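Side-chain contacts in 3-hexulose-6-phosphate isomerase (PDB 1JEO), which catalyses the interconversion of 3-hexulose 6-phosphate and fructose 6-phosphate, a step on the way to ribose 5-phosphate: residues 57-62 / 67-72; 34-39 / 125-130. One frame throughout, in Å; residues are numbered along the deposited sequence.

Contact 1: 57-62 / 67-72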
# COMPACT_ATOMS: atom_id res chain seq x y z
N CYS A 57 -6.00 -3.86 5.47
CA CYS A 57 -5.56 -3.24 6.73
C CYS A 57 -5.26 -1.75 6.53
O CYS A 57 -5.58 -0.91 7.38
CB CYS A 57 -4.32 -3.93 7.29
SG CYS A 57 -4.58 -5.60 7.88
N PHE A 58 -4.68 -1.43 5.37
CA PHE A 58 -4.34 -0.07 4.99
C PHE A 58 -5.59 0.70 4.56
O PHE A 58 -5.76 1.87 4.93
CB PHE A 58 -3.29 -0.09 3.86
CG PHE A 58 -2.82 1.27 3.40
CD1 PHE A 58 -2.91 1.61 2.04
CD2 PHE A 58 -2.26 2.20 4.29
CE1 PHE A 58 -2.43 2.87 1.56
CE2 PHE A 58 -1.77 3.46 3.84
CZ PHE A 58 -1.86 3.79 2.47
N ALA A 59 -6.46 0.04 3.79
CA ALA A 59 -7.72 0.63 3.30
C ALA A 59 -8.62 1.07 4.45
O ALA A 59 -9.17 2.17 4.43
CB ALA A 59 -8.45 -0.35 2.39
N MET A 60 -8.68 0.23 5.48
CA MET A 60 -9.47 0.49 6.68
C MET A 60 -8.90 1.69 7.45
O MET A 60 -9.64 2.59 7.86
CB MET A 60 -9.49 -0.74 7.60
CG MET A 60 -10.34 -0.58 8.85
SD MET A 60 -10.28 -1.98 9.93
CE MET A 60 -11.50 -3.02 9.15
N ARG A 61 -7.57 1.73 7.57
CA ARG A 61 -6.89 2.80 8.29
C ARG A 61 -7.00 4.17 7.59
O ARG A 61 -7.15 5.19 8.27
CB ARG A 61 -5.44 2.40 8.60
CG ARG A 61 -4.84 3.09 9.82
CD ARG A 61 -5.56 2.85 11.14
NE ARG A 61 -4.92 1.84 11.98
CZ ARG A 61 -5.56 1.05 12.83
NH1 ARG A 61 -6.88 1.14 12.97
NH2 ARG A 61 -4.89 0.16 13.55
N LEU A 62 -7.03 4.18 6.25
CA LEU A 62 -7.18 5.42 5.48
C LEU A 62 -8.58 5.99 5.68
O LEU A 62 -8.77 7.21 5.75
CB LEU A 62 -6.95 5.18 3.99
CG LEU A 62 -5.52 5.14 3.45
CD1 LEU A 62 -5.58 4.87 1.96
CD2 LEU A 62 -4.79 6.46 3.73
N PHE A 67 -10.41 9.75 4.78
CA PHE A 67 -10.32 9.66 3.33
C PHE A 67 -11.42 8.75 2.78
O PHE A 67 -11.94 7.92 3.52
CB PHE A 67 -8.96 9.09 2.90
CG PHE A 67 -7.79 9.97 3.27
CD1 PHE A 67 -7.03 9.69 4.41
CD2 PHE A 67 -7.46 11.07 2.47
CE1 PHE A 67 -5.93 10.51 4.77
CE2 PHE A 67 -6.36 11.91 2.81
CZ PHE A 67 -5.59 11.63 3.97
N LYS A 68 -11.79 8.95 1.52
CA LYS A 68 -12.80 8.11 0.86
C LYS A 68 -12.00 6.93 0.30
O LYS A 68 -11.46 6.98 -0.82
CB LYS A 68 -13.55 8.89 -0.23
CG LYS A 68 -14.44 10.01 0.32
CD LYS A 68 -15.55 10.43 -0.64
CE LYS A 68 -15.05 11.35 -1.75
NZ LYS A 68 -16.13 11.70 -2.72
N SER A 69 -11.82 5.93 1.15
CA SER A 69 -11.05 4.73 0.86
C SER A 69 -11.92 3.54 0.51
O SER A 69 -12.99 3.35 1.08
CB SER A 69 -10.18 4.39 2.07
OG SER A 69 -9.26 3.36 1.78
N TYR A 70 -11.46 2.74 -0.46
CA TYR A 70 -12.19 1.55 -0.91
C TYR A 70 -11.25 0.41 -1.26
O TYR A 70 -10.09 0.62 -1.62
CB TYR A 70 -13.05 1.86 -2.15
CG TYR A 70 -14.13 2.89 -1.95
CD1 TYR A 70 -13.97 4.21 -2.45
CD2 TYR A 70 -15.29 2.59 -1.20
CE1 TYR A 70 -14.95 5.21 -2.20
CE2 TYR A 70 -16.28 3.59 -0.94
CZ TYR A 70 -16.09 4.89 -1.45
OH TYR A 70 -17.04 5.86 -1.20
N PHE A 71 -11.75 -0.81 -1.09
CA PHE A 71 -10.99 -2.00 -1.48
C PHE A 71 -11.77 -2.58 -2.66
O PHE A 71 -12.97 -2.82 -2.55
CB PHE A 71 -10.86 -3.03 -0.35
CG PHE A 71 -9.84 -4.10 -0.63
CD1 PHE A 71 -8.47 -3.85 -0.40
CD2 PHE A 71 -10.22 -5.33 -1.20
CE1 PHE A 71 -7.49 -4.82 -0.74
CE2 PHE A 71 -9.25 -6.31 -1.55
CZ PHE A 71 -7.88 -6.05 -1.31
N VAL A 72 -11.06 -2.81 -3.77
CA VAL A 72 -11.66 -3.36 -4.99
C VAL A 72 -12.12 -4.80 -4.76
O VAL A 72 -11.38 -5.62 -4.23
CB VAL A 72 -10.65 -3.28 -6.18
CG1 VAL A 72 -11.28 -3.78 -7.49
CG2 VAL A 72 -10.13 -1.86 -6.36

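Contact 2: 34-39 / 125-130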
# COMPACT_ATOMS: atom_id res chain seq x y z
N ILE A 34 2.18 9.96 -0.28
CA ILE A 34 1.38 10.78 0.64
C ILE A 34 0.69 11.95 -0.08
O ILE A 34 -0.48 12.23 0.17
CB ILE A 34 2.27 11.28 1.83
CG1 ILE A 34 2.69 10.07 2.68
CG2 ILE A 34 1.53 12.30 2.71
CD1 ILE A 34 3.78 10.37 3.66
N ASP A 35 1.41 12.59 -1.01
CA ASP A 35 0.89 13.72 -1.79
C ASP A 35 -0.29 13.29 -2.67
O ASP A 35 -1.32 13.98 -2.71
CB ASP A 35 2.01 14.32 -2.65
CG ASP A 35 1.67 15.70 -3.19
OD1 ASP A 35 1.18 16.55 -2.41
OD2 ASP A 35 1.89 15.94 -4.39
N ARG A 36 -0.17 12.11 -3.29
CA ARG A 36 -1.21 11.54 -4.15
C ARG A 36 -2.45 11.11 -3.36
O ARG A 36 -3.56 11.23 -3.87
CB ARG A 36 -0.66 10.35 -4.94
CG ARG A 36 0.33 10.73 -6.01
CD ARG A 36 0.99 9.49 -6.58
NE ARG A 36 2.16 9.82 -7.39
CZ ARG A 36 2.19 9.80 -8.72
NH1 ARG A 36 1.12 9.47 -9.43
NH2 ARG A 36 3.31 10.12 -9.35
N ILE A 37 -2.24 10.67 -2.12
CA ILE A 37 -3.32 10.25 -1.21
C ILE A 37 -4.16 11.46 -0.77
O ILE A 37 -5.39 11.40 -0.76
CB ILE A 37 -2.75 9.44 0.03
CG1 ILE A 37 -2.40 8.01 -0.40
CG2 ILE A 37 -3.74 9.41 1.21
CD1 ILE A 37 -1.66 7.18 0.66
N ILE A 38 -3.48 12.58 -0.47
CA ILE A 38 -4.13 13.82 -0.04
C ILE A 38 -4.86 14.54 -1.20
O ILE A 38 -5.94 15.12 -1.00
CB ILE A 38 -3.10 14.76 0.68
CG1 ILE A 38 -2.65 14.11 2.00
CG2 ILE A 38 -3.68 16.16 0.98
CD1 ILE A 38 -1.44 14.75 2.65
N LYS A 39 -4.30 14.43 -2.40
CA LYS A 39 -4.87 15.07 -3.59
C LYS A 39 -5.97 14.28 -4.30
O LYS A 39 -6.73 14.85 -5.08
CB LYS A 39 -3.77 15.44 -4.58
CG LYS A 39 -2.92 16.63 -4.16
CD LYS A 39 -1.83 16.91 -5.17
CE LYS A 39 -1.05 18.16 -4.81
NZ LYS A 39 0.08 18.38 -5.76
N PHE A 125 2.49 -0.54 -15.83
CA PHE A 125 1.24 0.23 -15.73
C PHE A 125 1.25 1.25 -14.60
O PHE A 125 0.32 2.05 -14.47
CB PHE A 125 0.05 -0.72 -15.53
CG PHE A 125 -0.14 -1.71 -16.64
CD1 PHE A 125 0.25 -3.05 -16.47
CD2 PHE A 125 -0.68 -1.30 -17.88
CE1 PHE A 125 0.11 -3.98 -17.53
CE2 PHE A 125 -0.83 -2.22 -18.95
CZ PHE A 125 -0.43 -3.57 -18.78
N ALA A 126 2.31 1.24 -13.79
CA ALA A 126 2.43 2.15 -12.65
C ALA A 126 3.17 3.46 -12.92
O ALA A 126 4.17 3.49 -13.64
CB ALA A 126 3.07 1.44 -11.48
N ASP A 127 2.66 4.53 -12.31
CA ASP A 127 3.24 5.87 -12.40
C ASP A 127 4.37 5.98 -11.37
O ASP A 127 5.35 6.69 -11.57
CB ASP A 127 2.18 6.92 -12.10
CG ASP A 127 2.44 8.26 -12.78
OD1 ASP A 127 2.82 8.27 -13.97
OD2 ASP A 127 2.24 9.30 -12.12
N LEU A 128 4.19 5.27 -10.25
CA LEU A 128 5.14 5.22 -9.14
C LEU A 128 5.26 3.78 -8.67
O LEU A 128 4.26 3.12 -8.37
CB LEU A 128 4.66 6.11 -7.98
CG LEU A 128 5.40 6.11 -6.63
CD1 LEU A 128 6.78 6.76 -6.75
CD2 LEU A 128 4.56 6.82 -5.59
N THR A 129 6.50 3.29 -8.62
CA THR A 129 6.77 1.94 -8.15
C THR A 129 7.58 2.04 -6.86
O THR A 129 8.57 2.78 -6.80
CB THR A 129 7.52 1.09 -9.21
OG1 THR A 129 6.70 0.98 -10.38
CG2 THR A 129 7.82 -0.32 -8.69
N ILE A 130 7.12 1.35 -5.82
CA ILE A 130 7.80 1.33 -4.53
C ILE A 130 8.25 -0.12 -4.24
O ILE A 130 7.46 -0.93 -3.73
CB ILE A 130 6.89 1.89 -3.37
CG1 ILE A 130 6.42 3.31 -3.69
CG2 ILE A 130 7.67 1.88 -2.03
CD1 ILE A 130 5.49 3.95 -2.65

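Contact 1: 57-62 / 67-72
The hydroxyl of Ser69 makes the shortest polar bond here, donating from OG to the backbone O of Ala59 at 2.9 Å. The oxygen is met well to one side of its C=O bond, at 113° and slightly tilted from the carbonyl plane. A serine torsion that sets OG anti to its own backbone N (chi1 -171°) turns the hydroxyl toward the helix, where it also rests against apolar atoms: Leu62 CB lies 3.7 Å from Ser69 OG, and Ala59 CB is scarcely farther. One turn on, the carbonyl of Leu62 takes up the returning chain. Phe67 N bonds to Leu62 O at 3.2 Å, and the same oxygen lies near the plane of the Phe67 ring, at its edge, 3.3 Å from CD1. Leu62 CD2 approaches Phe67 CD1 as well, at 4.0 Å, while Leu62 CD1 sits over one face of Phe58 within its own helix. At the other end of the strand, Ala59 CB looks at the ring edge of Phe71. The axes of helical residues 57-62 and strand residues 69-71 run nearly antiparallel, at 157°, and approach to 7.3 Å. Ile45 of strand 43-46 touches both Phe58 and Ala59. This is the second half of a classic beta-alpha-beta crossover, in which helix 49-64 leads from strand 43-46 to the parallel edge strand 69-71 of the SIS domain.

Contact 2: 34-39 / 125-130
The guanidinium of Arg36 has Leu128 CB over one face, displaced toward the rim and 4.3 Å above the plane, and Asp127 OD2 at its edge. The carboxylate is turned steeply against it, the two planes standing 73° apart, so the acid presents a single oxygen instead of a matched pair. Both terminal nitrogens grip that oxygen end-on: NH1 of Arg36 reaches OD2 of Asp127 at 2.9 Å, and NH2 reaches the same OD2 at 3.1 Å. The first uses the anti lone pair of OD2, whereas the second comes from above the carboxylate plane; both hydrogen bonds are bent, with N-H...O angles of 149° and 141°. OD2 lies almost within the guanidinium plane, but because one oxygen takes both donors this is a forked bond, not a side-by-side pairing of two oxygens with two nitrogens. The arginine spans the gap by running extended from CG to NE, and its methylene carbons carry the charge from helix to strand. Leu128 CD2 adds an apolar flank 4.2 Å from Arg36 NE, a nitrogen that is also bonded to Ser32 OG one helical turn back, which should limit rotation of the group. A methionine in place of Arg36 would probably leave Asp127 without its cationic mate and Ser32 OG without its NE partner. This surface bridge joins the C-terminal part of helix 24-39 to the beginning of edge strand 128-130, beside strand 112-115, whose Ile113 touches both Arg36 and Leu128.

From the N terminus, after two shorter helices, 5-15 and 19-22, the chain lays down helix 24-39, which supplies one half of contact 2, then passes through strand 43-46 into helix 49-64. Contact 1 closes almost at once, across the four residues that finish helix 49-64 and lead into strand 69-71. Contact 2 is completed much later, when 125-130 returns to helix 24-39, so the small loop lies wholly within the large one and the two do not cross. They meet at Ile37, whose CD1, CG2 and backbone O pack against Phe58, Leu62 and Phe67 respectively. Helix 24-39 thus leans on the crossover on one side and reaches strand 128-130, while the two contacts engage opposite edge strands of the parallel sheet.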